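Local coordinates for GCN5-related N-acetyltransferase (Kribbella flavida, PDB 4IUS), which is probably an acyltransferase of the GNAT family, likely to move an acetyl group from acetyl-CoA to an acceptor amine, at residues A7-S12 against I181-T186; Q213-E216 against L222-L225; A79-V82 against G88-Y91; S21-V26 against G32-E37; G162-R167 against T207-Q212. The protein carries 1 engineered substitution. All coordinates share one frame; numbering follows the deposited sequence. Where two conformers were deposited one is given.

Contact 1 of 5, residues A7-S12 against I181-T186; sequences AARIAS and IADGVT. With SO4 (sulfate ion), chain D.
Arg9, on helix 6-19, reaches to Asp183 in the type I' turn from Ala182 to Val185. The turn links strands 171-179 and 185-193 as a beta hairpin of the GNAT sheet. Two N-H groups of the guanidinium do the gripping. NH2 gives a nearly straight bond to Asp183 O (3.1 Å, 172°), and this oxygen lies at the edge of the guanidinium, in its plane. NE forms a salt bridge with Asp183 OD2 at 3.3 Å, but as a hydrogen bond it is weak and bent. The carboxylate is steeply inclined to the guanidinium, 68° between the planes, which fits a single-oxygen contact. Val185 CG2 approaches the guanidinium obliquely, 3.5 Å from Arg9 NE.

The reach depends on an extended arginine, with CG set anti to the backbone N (chi1 -177°) and the chain straight to NE. NH2 is also hydrogen-bonded to Thr221 OG1, just before strand 222-225, so the guanidinium ties the helix to it and to the turn. A water donates to Arg9 O (2.8 Å) and to Asp183 OD2 (2.7 Å), so the carboxylate oxygen also meets the helix backbone indirectly. Gln16 NE2, about two helical turns further along, binds a sulfate ion, probably from the crystallisation liquor. The same sulfate accepts a hydrogen bond from the turn: Asp183 N to its O2, 2.8 Å.

Contact 2 of 5, residues Q213-E216 against L222-L225; sequences QAFE and LAWL. With EDO (1,2-ethanediol), chain E.
In the beta-alpha-beta unit of strand 185-193, helix 202-216 and strand 222-225, the last turn of the helix packs Phe215 onto Leu222 and Ala223 of the strand. The ring comes edge first. Its CE1 lies 3.8 Å from Ala223 N, and the same carbon is 3.9 Å from Leu222 C. Both backbone atoms sit near the ring plane, so the phenyl edge points at the peptide that joins these two residues. CZ then touches Ala223 CB at 3.9 Å. The CG of Phe215 stands anti to its own carbonyl carbon (chi1 -67°), which carries the ring from the helix toward the strand. No hydrogen bond crosses the contact.

In the GNAT fold this unit belongs to the part of the sheet that usually holds acetyl-CoA, and the helix covers one face of it. Phe215 also rests on Val109, at the end of the adjoining strand 99-109, and on Pro111 in the loop after it. An alanine here would remove the ring and would probably open a gap between the helix end, Ala223 and Val109.

Leu222 and Trp224 turn to the other face, where both touch Ile10 of helix 6-19. Trp224 NE1 donates to O1 of a bound ethanediol, probably from the crystallisation liquor, at 3.1 Å and 153°. That oxygen lies in the plane of the indole, at its edge, and the diol is hydrogen-bonded to Ala13 O as well.

Contact 3 of 5, residues A79-V82 against G88-Y91; sequences AELV and GLAY
Leu81 presses on the flat peptide group between Leu89 and Ala90, the one flat group that meets it across this contact. Its CD1 stands over a face of that peptide, almost directly above Ala90 N at 3.6 Å. No aromatic ring takes part, and no hydrogen bond crosses.

The rest is aliphatic. Leu81 CD1 lies 3.9 Å from Ala90 CB and 4.0 Å from Leu89 CG. The two leucine side chains cross at about a right angle, and their CD2 atoms approach to 4.1 Å. In Leu81, CG is anti to the carbonyl carbon (chi1 -56°), and CD1 points on to the first turn of the helix. All three residues are buried. Leu81 also touches Leu250 and Ala90 touches Val248, both on strand 242-251. Leu89 leans on Phe54.

Gly88 holds the N-cap position of the helix, and its N is hydrogen-bonded to Glu83 OE2. Strand 78-82 belongs to the large mixed sheet. Helix 89-95 leads from it to strand 99-109, which runs parallel to it with strand 242-251 between them. The arrangement is that of a beta-alpha-beta crossover, with the helix packed on the sheet.

Contact 4 of 5, residues S21-V26 against G32-E37; sequences SRRQVV and GLLHDE
Arg22 lies across Leu33, Leu34 and His35 in the beta hairpin of strands 22-27 and 30-35. Its CB sits 3.6 Å from Leu34 O. CG passes by the backbone of His35, 4.0 Å from its N, and CD rests on Leu33 CB at 3.9 Å. NE then donates to Leu42 O, and NH1 is bonded to Leu18 O on helix 6-19. At CZ the guanidinium turns one face to His35 CD2, 4.0 Å away. The imidazole meets it by an edge, with the two planes 68° apart. A leucine in place of Arg22 would probably leave the carbonyls of Leu42 and Leu18 without these donors and the His35 edge without its flat partner.

The backbones hold the hairpin together. Arg23 with Leu34 and Val25 with Gly32 are antiparallel hydrogen-bonded pairs, each with bonds in both directions. Gln24 and Leu33 form a non-hydrogen-bonded pair between them, and Gln24 CG lies alongside Leu33 CD2. On the other face Arg23 runs beside Leu34. Leu34 reaches Phe70 of helix 59-71, while Leu33 packs on helix 6-19.

Waters close the open end of the hairpin. One joins Ser21 OG to His35 NE2. Another joins Ser21 O to Asp36 N and lies over the imidazole face. Glu37 N donates in the ring plane to His35 ND1 at 2.9 Å. With ND1 accepting, the ring is likely to be neutral, which would suit its place beside the Arg22 charge.

Contact 5 of 5, residues G162-R167 against T207-Q212; sequences GAVLIR and TAYATQ
Val164 carries the contact between strand 161-168 and helix 202-216, packing on Tyr209 and Ala210. In this GNAT fold the central sheet has helices on both faces, and the strand alternates between them. Ala163 faces away from helix 202-216, as does Leu165 two residues on, and both touch helix 131-141, at Gln134 and at Ala137 and Ile140 respectively.

Val164, between them, points to helix 202-216. Its CG1 meets Tyr209 CD2 at 3.6 Å, obliquely to the ring. Its CB is 3.7 Å from that same Tyr209 CD2 and lies in the ring plane, at the edge. CG1 also lies 3.8 Å from Ala210 CA. The other methyl, CG2, reaches Ala210 CB at 4.1 Å. With CG1 anti to the carbonyl carbon (chi1 -53°), both methyls face the helix and lie against Ala210 from one side.

Ile166 touches Val123 and Ala125 of the outermost strand, 123-127, and Tyr209 touches Ala125 too, so its ring spans the outer strands of the sheet.

The helix itself has an extra bond beside the contact. Thr211 OG1 donates to Thr207 O at 2.8 Å, from above the carbonyl plane, and OG1 is also hydrogen-bonded to Tyr241 OH. Thr211 N binds Thr207 O at 2.9 Å from the opposite face of that plane.

Contacts 1, 2, 3 and 5 all reach the large mixed sheet, while contact 4 belongs to the three-stranded sheet 22-27, 30-35, 44-47. Contacts 1 and 2 join through neighbouring strands: Thr186 N is 3.0 Å from Leu222 O, and Val185 CG1 packs on Trp224 CD1 at 3.5 Å. Contacts 2 and 5 share helix 202-216, with Ala223 CB 3.7 Å from Thr211 CG2. Contact 3 meets contact 1 where Val82 CG1 touches Ala7 CB at 3.8 Å. Contacts 3 and 5 lie on opposite sides of the chain's centre, centres about 30 Å apart. The ethanediol at Trp224 is about 4 Å from the Val185 side chain, so it sits between contacts 1 and 2.

Contact 1 of 5, residues A7-S12 against I181-T186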
# COMPACT_ATOMS: atom_id res chain seq x y z
N ALA A 7 11.52 8.72 2.40
CA ALA A 7 11.36 7.31 2.76
C ALA A 7 10.83 7.17 4.19
O ALA A 7 9.90 6.42 4.48
CB ALA A 7 12.66 6.55 2.56
N ALA A 8 11.46 7.88 5.11
CA ALA A 8 11.02 7.89 6.50
C ALA A 8 9.62 8.47 6.65
O ALA A 8 8.84 7.95 7.46
CB ALA A 8 12.02 8.63 7.40
N ARG A 9 9.29 9.52 5.89
CA ARG A 9 7.95 10.09 5.96
C ARG A 9 6.91 9.04 5.55
O ARG A 9 5.88 8.90 6.21
CB ARG A 9 7.88 11.31 5.07
CG ARG A 9 6.53 11.97 5.16
CD ARG A 9 6.42 13.20 4.29
NE ARG A 9 5.05 13.69 4.33
CZ ARG A 9 4.55 14.52 3.43
NH1 ARG A 9 5.29 14.96 2.41
NH2 ARG A 9 3.28 14.85 3.50
N ILE A 10 7.17 8.31 4.47
CA ILE A 10 6.25 7.31 3.98
C ILE A 10 6.13 6.17 4.98
O ILE A 10 5.01 5.75 5.34
CB ILE A 10 6.67 6.78 2.61
CG1 ILE A 10 6.43 7.90 1.56
CG2 ILE A 10 5.91 5.51 2.25
CD1 ILE A 10 7.01 7.58 0.19
N ALA A 11 7.25 5.68 5.50
CA ALA A 11 7.20 4.57 6.47
C ALA A 11 6.43 4.98 7.73
O ALA A 11 5.65 4.20 8.28
CB ALA A 11 8.60 4.10 6.80
N SER A 12 6.67 6.18 8.22
CA SER A 12 6.01 6.67 9.40
C SER A 12 4.50 6.83 9.18
O SER A 12 3.71 6.49 10.06
CB SER A 12 6.62 8.01 9.87
OG SER A 12 7.92 7.84 10.41
N ILE A 181 -5.63 9.29 4.82
CA ILE A 181 -4.46 10.15 4.90
C ILE A 181 -3.86 10.02 6.30
O ILE A 181 -4.59 9.94 7.29
CB ILE A 181 -4.81 11.60 4.54
CG1 ILE A 181 -4.95 11.80 3.02
CG2 ILE A 181 -3.78 12.59 5.11
CD1 ILE A 181 -5.97 11.00 2.24
N ALA A 182 -2.54 10.05 6.37
CA ALA A 182 -1.78 10.11 7.61
C ALA A 182 -0.62 11.07 7.36
O ALA A 182 0.16 10.87 6.47
CB ALA A 182 -1.28 8.72 8.00
N ASP A 183 -0.50 12.14 8.15
CA ASP A 183 0.57 13.13 7.94
C ASP A 183 0.64 13.62 6.49
O ASP A 183 1.72 13.79 5.92
CB ASP A 183 1.99 12.57 8.33
CG ASP A 183 3.13 13.59 8.11
OD1 ASP A 183 2.98 14.77 8.54
OD2 ASP A 183 4.20 13.23 7.51
N GLY A 184 -0.52 13.82 5.88
CA GLY A 184 -0.58 14.29 4.50
C GLY A 184 -0.28 13.24 3.43
O GLY A 184 -0.31 13.55 2.24
N VAL A 185 0.00 12.02 3.84
CA VAL A 185 0.41 10.97 2.94
C VAL A 185 -0.76 10.01 2.72
O VAL A 185 -1.47 9.64 3.64
CB VAL A 185 1.62 10.17 3.50
CG1 VAL A 185 2.07 9.16 2.47
CG2 VAL A 185 2.75 11.10 3.89
N THR A 186 -0.92 9.62 1.45
CA THR A 186 -1.83 8.56 1.04
C THR A 186 -1.09 7.57 0.16
O THR A 186 -0.16 7.94 -0.53
CB THR A 186 -3.07 9.12 0.29
OG1 THR A 186 -4.04 8.06 0.12
CG2 THR A 186 -2.71 9.71 -1.06
S SO4 D . -1.62 14.21 11.04
O1 SO4 D . -1.23 15.21 10.02
O2 SO4 D . -1.96 12.90 10.43
O3 SO4 D . -0.54 14.00 12.02
O4 SO4 D . -2.77 14.77 11.75
O HOH W 1 4.92 10.69 8.13

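Contact 2 of 5, residues Q213-E216 against L222-L225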
# COMPACT_ATOMS: atom_id res chain seq x y z
N GLN A 213 -8.09 13.05 -6.66
CA GLN A 213 -9.07 13.20 -5.62
C GLN A 213 -8.48 13.15 -4.21
O GLN A 213 -8.90 13.92 -3.32
CB GLN A 213 -10.18 12.15 -5.81
CG GLN A 213 -10.93 12.28 -7.14
CD GLN A 213 -11.36 13.70 -7.39
OE1 GLN A 213 -12.10 14.27 -6.60
NE2 GLN A 213 -10.84 14.31 -8.46
N ALA A 214 -7.48 12.31 -3.99
CA ALA A 214 -6.80 12.28 -2.72
C ALA A 214 -6.23 13.66 -2.38
O ALA A 214 -6.31 14.11 -1.24
CB ALA A 214 -5.70 11.21 -2.72
N PHE A 215 -5.67 14.35 -3.39
CA PHE A 215 -5.14 15.69 -3.18
C PHE A 215 -6.24 16.75 -3.04
O PHE A 215 -6.15 17.64 -2.18
CB PHE A 215 -4.27 16.07 -4.35
CG PHE A 215 -2.97 15.29 -4.51
CD1 PHE A 215 -2.32 14.70 -3.45
CD2 PHE A 215 -2.38 15.18 -5.74
CE1 PHE A 215 -1.11 14.05 -3.63
CE2 PHE A 215 -1.17 14.53 -5.92
CZ PHE A 215 -0.53 13.98 -4.87
N GLU A 216 -7.24 16.69 -3.90
CA GLU A 216 -8.25 17.77 -3.97
C GLU A 216 -9.29 17.70 -2.89
O GLU A 216 -9.71 18.74 -2.39
CB GLU A 216 -8.96 17.74 -5.32
CG GLU A 216 -8.11 18.19 -6.48
CD GLU A 216 -8.89 18.30 -7.81
OE1 GLU A 216 -10.11 17.95 -7.88
OE2 GLU A 216 -8.25 18.77 -8.77
N LEU A 222 1.07 14.23 -0.40
CA LEU A 222 1.99 13.29 -1.01
C LEU A 222 1.23 11.98 -1.30
O LEU A 222 0.52 11.50 -0.38
CB LEU A 222 3.21 13.00 -0.09
CG LEU A 222 4.25 12.02 -0.61
CD1 LEU A 222 4.97 12.54 -1.84
CD2 LEU A 222 5.24 11.63 0.51
N ALA A 223 1.39 11.38 -2.49
CA ALA A 223 0.80 10.09 -2.83
C ALA A 223 1.91 9.17 -3.25
O ALA A 223 2.82 9.60 -3.94
CB ALA A 223 -0.24 10.22 -3.95
N TRP A 224 1.84 7.90 -2.83
CA TRP A 224 2.78 6.91 -3.26
C TRP A 224 2.07 5.65 -3.65
O TRP A 224 0.94 5.40 -3.25
CB TRP A 224 3.86 6.63 -2.22
CG TRP A 224 3.37 5.98 -0.98
CD1 TRP A 224 2.82 6.59 0.14
CD2 TRP A 224 3.28 4.57 -0.72
NE1 TRP A 224 2.44 5.65 1.07
CE2 TRP A 224 2.72 4.42 0.61
CE3 TRP A 224 3.63 3.41 -1.44
CZ2 TRP A 224 2.52 3.16 1.19
CZ3 TRP A 224 3.39 2.16 -0.85
CH2 TRP A 224 2.86 2.04 0.42
N LEU A 225 2.73 4.86 -4.48
CA LEU A 225 2.25 3.54 -4.87
C LEU A 225 3.39 2.61 -5.18
O LEU A 225 4.52 3.05 -5.36
CB LEU A 225 1.30 3.60 -6.05
CG LEU A 225 1.80 4.18 -7.36
CD1 LEU A 225 2.59 3.12 -8.17
CD2 LEU A 225 0.64 4.75 -8.19
C1 EDO E . -0.65 5.71 3.69
O1 EDO E . 0.75 5.39 3.62
C2 EDO E . -0.91 6.51 4.96
O2 EDO E . -1.37 5.67 6.03

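Contact 3 of 5, residues A79-V82 against G88-Y91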
# COMPACT_ATOMS: atom_id res chain seq x y z
N ALA A 79 6.84 -9.12 7.11
CA ALA A 79 7.28 -7.80 7.47
C ALA A 79 7.41 -6.94 6.22
O ALA A 79 7.76 -7.46 5.14
CB ALA A 79 8.64 -7.86 8.19
N GLU A 80 7.14 -5.66 6.37
CA GLU A 80 7.30 -4.70 5.27
C GLU A 80 8.13 -3.54 5.80
O GLU A 80 7.76 -2.93 6.79
CB GLU A 80 5.98 -4.19 4.74
CG GLU A 80 5.12 -5.22 4.01
CD GLU A 80 3.97 -4.55 3.22
OE1 GLU A 80 3.83 -3.29 3.26
OE2 GLU A 80 3.24 -5.29 2.54
N LEU A 81 9.23 -3.26 5.13
CA LEU A 81 10.13 -2.18 5.46
C LEU A 81 10.29 -1.25 4.27
O LEU A 81 9.98 -1.58 3.13
CB LEU A 81 11.50 -2.70 5.89
CG LEU A 81 11.52 -3.69 7.06
CD1 LEU A 81 12.93 -4.22 7.28
CD2 LEU A 81 10.96 -3.04 8.30
N VAL A 82 10.84 -0.08 4.53
CA VAL A 82 11.31 0.83 3.49
C VAL A 82 12.81 0.93 3.72
O VAL A 82 13.24 1.40 4.77
CB VAL A 82 10.60 2.21 3.56
CG1 VAL A 82 11.16 3.09 2.42
CG2 VAL A 82 9.09 2.05 3.45
N GLY A 88 19.69 -1.33 6.35
CA GLY A 88 20.27 -2.55 6.89
C GLY A 88 19.36 -3.39 7.73
O GLY A 88 19.74 -4.52 8.09
N LEU A 89 18.17 -2.91 8.08
CA LEU A 89 17.31 -3.66 8.98
C LEU A 89 16.85 -4.97 8.32
O LEU A 89 16.85 -6.02 8.96
CB LEU A 89 16.15 -2.79 9.48
CG LEU A 89 15.17 -3.45 10.46
CD1 LEU A 89 15.85 -4.01 11.70
CD2 LEU A 89 14.11 -2.43 10.86
N ALA A 90 16.46 -4.90 7.05
CA ALA A 90 16.02 -6.10 6.37
C ALA A 90 17.06 -7.21 6.41
O ALA A 90 16.72 -8.37 6.64
CB ALA A 90 15.63 -5.79 4.92
N TYR A 91 18.31 -6.86 6.24
CA TYR A 91 19.35 -7.87 6.24
C TYR A 91 19.51 -8.51 7.62
O TYR A 91 19.78 -9.70 7.71
CB TYR A 91 20.70 -7.31 5.79
CG TYR A 91 20.84 -7.12 4.30
CD1 TYR A 91 20.48 -8.13 3.40
CD2 TYR A 91 21.53 -6.04 3.83
CE1 TYR A 91 20.71 -7.96 2.04
CE2 TYR A 91 21.74 -5.85 2.48
CZ TYR A 91 21.34 -6.82 1.59
OH TYR A 91 21.56 -6.63 0.26

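Contact 4 of 5, residues S21-V26 against G32-E37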
# COMPACT_ATOMS: atom_id res chain seq x y z
N SER A 21 -6.19 0.36 13.31
CA SER A 21 -7.04 -0.82 13.38
C SER A 21 -6.32 -2.11 13.82
O SER A 21 -6.84 -3.21 13.66
CB SER A 21 -7.73 -1.06 12.04
OG SER A 21 -6.78 -1.31 11.05
N ARG A 22 -5.12 -1.98 14.34
CA ARG A 22 -4.31 -3.12 14.74
C ARG A 22 -3.69 -2.92 16.11
O ARG A 22 -3.28 -1.81 16.46
CB ARG A 22 -3.22 -3.39 13.72
CG ARG A 22 -3.76 -3.79 12.35
CD ARG A 22 -2.75 -3.71 11.28
NE ARG A 22 -3.30 -4.04 10.00
CZ ARG A 22 -3.97 -3.23 9.19
NH1 ARG A 22 -4.27 -2.02 9.57
NH2 ARG A 22 -4.35 -3.69 8.00
N ARG A 23 -3.63 -4.03 16.85
CA ARG A 23 -2.95 -4.04 18.14
C ARG A 23 -1.45 -4.09 17.91
O ARG A 23 -0.97 -4.79 17.02
CB ARG A 23 -3.43 -5.24 18.98
CG ARG A 23 -2.73 -5.39 20.31
CD ARG A 23 -3.43 -6.42 21.16
NE ARG A 23 -3.36 -7.76 20.60
CZ ARG A 23 -2.36 -8.61 20.80
NH1 ARG A 23 -1.29 -8.23 21.46
NH2 ARG A 23 -2.41 -9.83 20.29
N GLN A 24 -0.72 -3.35 18.74
CA GLN A 24 0.73 -3.24 18.61
C GLN A 24 1.46 -4.12 19.59
O GLN A 24 1.11 -4.19 20.78
CB GLN A 24 1.17 -1.81 18.89
CG GLN A 24 0.62 -0.80 17.94
CD GLN A 24 0.99 0.59 18.35
OE1 GLN A 24 2.15 0.89 18.60
NE2 GLN A 24 -0.03 1.42 18.54
N VAL A 25 2.50 -4.76 19.09
CA VAL A 25 3.51 -5.47 19.90
C VAL A 25 4.86 -4.82 19.59
O VAL A 25 5.53 -5.16 18.61
CB VAL A 25 3.52 -6.97 19.61
CG1 VAL A 25 4.62 -7.65 20.43
CG2 VAL A 25 2.13 -7.54 19.87
N VAL A 26 5.20 -3.79 20.35
CA VAL A 26 6.44 -3.06 20.10
C VAL A 26 7.59 -3.81 20.77
O VAL A 26 7.54 -4.18 21.93
CB VAL A 26 6.41 -1.62 20.64
CG1 VAL A 26 7.77 -0.93 20.44
CG2 VAL A 26 5.28 -0.83 19.97
N GLY A 32 5.08 -5.39 15.80
CA GLY A 32 4.10 -6.32 15.22
C GLY A 32 2.72 -5.72 15.31
O GLY A 32 2.37 -5.09 16.30
N LEU A 33 1.95 -5.90 14.28
CA LEU A 33 0.63 -5.28 14.14
C LEU A 33 -0.38 -6.38 13.84
O LEU A 33 -0.33 -7.04 12.81
CB LEU A 33 0.66 -4.26 13.04
CG LEU A 33 1.64 -3.10 13.24
CD1 LEU A 33 1.84 -2.34 11.91
CD2 LEU A 33 1.23 -2.16 14.38
N LEU A 34 -1.30 -6.60 14.78
CA LEU A 34 -2.26 -7.73 14.73
C LEU A 34 -3.68 -7.17 14.54
O LEU A 34 -4.19 -6.42 15.37
CB LEU A 34 -2.15 -8.60 16.00
CG LEU A 34 -0.89 -9.47 16.07
CD1 LEU A 34 -0.50 -9.93 17.47
CD2 LEU A 34 -0.99 -10.67 15.14
N HIS A 35 -4.32 -7.59 13.47
CA HIS A 35 -5.69 -7.20 13.15
C HIS A 35 -6.65 -8.08 13.91
O HIS A 35 -6.29 -9.17 14.35
CB HIS A 35 -5.86 -7.36 11.67
CG HIS A 35 -7.03 -6.63 11.10
ND1 HIS A 35 -8.31 -7.13 11.08
CD2 HIS A 35 -7.08 -5.38 10.54
CE1 HIS A 35 -9.11 -6.21 10.52
NE2 HIS A 35 -8.37 -5.15 10.19
N ASP A 36 -7.89 -7.63 14.08
CA ASP A 36 -8.92 -8.51 14.63
C ASP A 36 -9.15 -9.75 13.75
O ASP A 36 -9.33 -10.85 14.25
CB ASP A 36 -10.25 -7.75 14.82
CG ASP A 36 -10.21 -6.74 15.99
OD1 ASP A 36 -9.25 -6.73 16.79
OD2 ASP A 36 -11.18 -5.97 16.13
N GLU A 37 -9.16 -9.56 12.43
CA GLU A 37 -9.38 -10.66 11.49
C GLU A 37 -8.11 -11.48 11.27
O GLU A 37 -7.02 -10.98 11.42
CB GLU A 37 -9.85 -10.13 10.14
CG GLU A 37 -11.18 -9.37 10.17
CD GLU A 37 -11.64 -8.88 8.79
OE1 GLU A 37 -10.94 -9.13 7.78
OE2 GLU A 37 -12.70 -8.23 8.71
O HOH W 2 -8.82 -4.91 13.77
O HOH W 3 -8.67 -2.43 9.20

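Contact 5 of 5, residues G162-R167 against T207-Q212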
# COMPACT_ATOMS: atom_id res chain seq x y z
N GLY A 162 -10.81 6.50 -0.14
CA GLY A 162 -11.82 6.48 -1.15
C GLY A 162 -11.40 5.69 -2.37
O GLY A 162 -10.34 5.11 -2.41
N ALA A 163 -12.27 5.69 -3.37
CA ALA A 163 -11.99 5.00 -4.60
C ALA A 163 -12.67 5.72 -5.75
O ALA A 163 -13.54 6.54 -5.53
CB ALA A 163 -12.38 3.52 -4.53
N VAL A 164 -12.29 5.33 -6.96
CA VAL A 164 -12.86 5.90 -8.19
C VAL A 164 -13.20 4.77 -9.16
O VAL A 164 -12.58 3.71 -9.12
CB VAL A 164 -11.90 6.93 -8.86
CG1 VAL A 164 -11.47 7.99 -7.85
CG2 VAL A 164 -10.72 6.26 -9.55
N LEU A 165 -14.17 5.04 -10.01
CA LEU A 165 -14.46 4.19 -11.15
C LEU A 165 -14.30 4.99 -12.42
O LEU A 165 -14.81 6.11 -12.55
CB LEU A 165 -15.91 3.67 -11.04
CG LEU A 165 -16.15 2.68 -9.89
CD1 LEU A 165 -17.64 2.38 -9.74
CD2 LEU A 165 -15.36 1.38 -10.06
N ILE A 166 -13.62 4.37 -13.37
CA ILE A 166 -13.53 4.84 -14.75
C ILE A 166 -14.58 4.05 -15.53
O ILE A 166 -14.61 2.80 -15.43
CB ILE A 166 -12.13 4.61 -15.34
CG1 ILE A 166 -11.06 5.28 -14.54
CG2 ILE A 166 -12.08 4.96 -16.82
CD1 ILE A 166 -11.19 6.76 -14.48
N ARG A 167 -15.44 4.74 -16.26
CA ARG A 167 -16.53 4.12 -16.99
C ARG A 167 -16.35 4.31 -18.47
O ARG A 167 -15.88 5.34 -18.93
CB ARG A 167 -17.83 4.73 -16.54
CG ARG A 167 -18.00 4.78 -15.02
CD ARG A 167 -17.98 6.19 -14.45
NE ARG A 167 -19.07 6.90 -15.10
CZ ARG A 167 -20.35 6.74 -14.78
NH1 ARG A 167 -21.32 7.30 -15.53
NH2 ARG A 167 -20.68 6.04 -13.70
N THR A 207 -5.71 5.57 -11.86
CA THR A 207 -4.64 5.94 -10.92
C THR A 207 -4.53 7.45 -10.81
O THR A 207 -4.48 8.01 -9.71
CB THR A 207 -3.29 5.37 -11.38
OG1 THR A 207 -3.39 3.94 -11.48
CG2 THR A 207 -2.18 5.71 -10.41
N ALA A 208 -4.54 8.14 -11.95
CA ALA A 208 -4.40 9.59 -11.98
C ALA A 208 -5.56 10.27 -11.29
O ALA A 208 -5.40 11.19 -10.50
CB ALA A 208 -4.23 10.07 -13.43
N TYR A 209 -6.78 9.81 -11.58
CA TYR A 209 -7.98 10.43 -11.02
C TYR A 209 -8.12 10.16 -9.54
O TYR A 209 -8.47 11.05 -8.78
CB TYR A 209 -9.24 9.96 -11.81
CG TYR A 209 -10.48 10.72 -11.44
CD1 TYR A 209 -10.64 12.06 -11.79
CD2 TYR A 209 -11.52 10.09 -10.77
CE1 TYR A 209 -11.77 12.73 -11.41
CE2 TYR A 209 -12.66 10.78 -10.41
CZ TYR A 209 -12.76 12.12 -10.73
OH TYR A 209 -13.93 12.82 -10.38
N ALA A 210 -7.75 8.95 -9.09
CA ALA A 210 -7.74 8.65 -7.66
C ALA A 210 -6.71 9.54 -6.92
O ALA A 210 -7.00 10.10 -5.86
CB ALA A 210 -7.43 7.19 -7.37
N THR A 211 -5.52 9.69 -7.52
CA THR A 211 -4.49 10.53 -6.93
C THR A 211 -5.03 11.97 -6.82
O THR A 211 -4.87 12.65 -5.80
CB THR A 211 -3.19 10.50 -7.73
OG1 THR A 211 -2.76 9.16 -7.88
CG2 THR A 211 -2.09 11.27 -7.00
N GLN A 212 -5.62 12.45 -7.92
CA GLN A 212 -6.14 13.80 -7.94
C GLN A 212 -7.19 14.01 -6.88
O GLN A 212 -7.19 15.04 -6.21
CB GLN A 212 -6.75 14.08 -9.30
CG GLN A 212 -7.23 15.51 -9.47
CD GLN A 212 -7.86 15.72 -10.81
OE1 GLN A 212 -8.83 15.08 -11.13
NE2 GLN A 212 -7.24 16.55 -11.62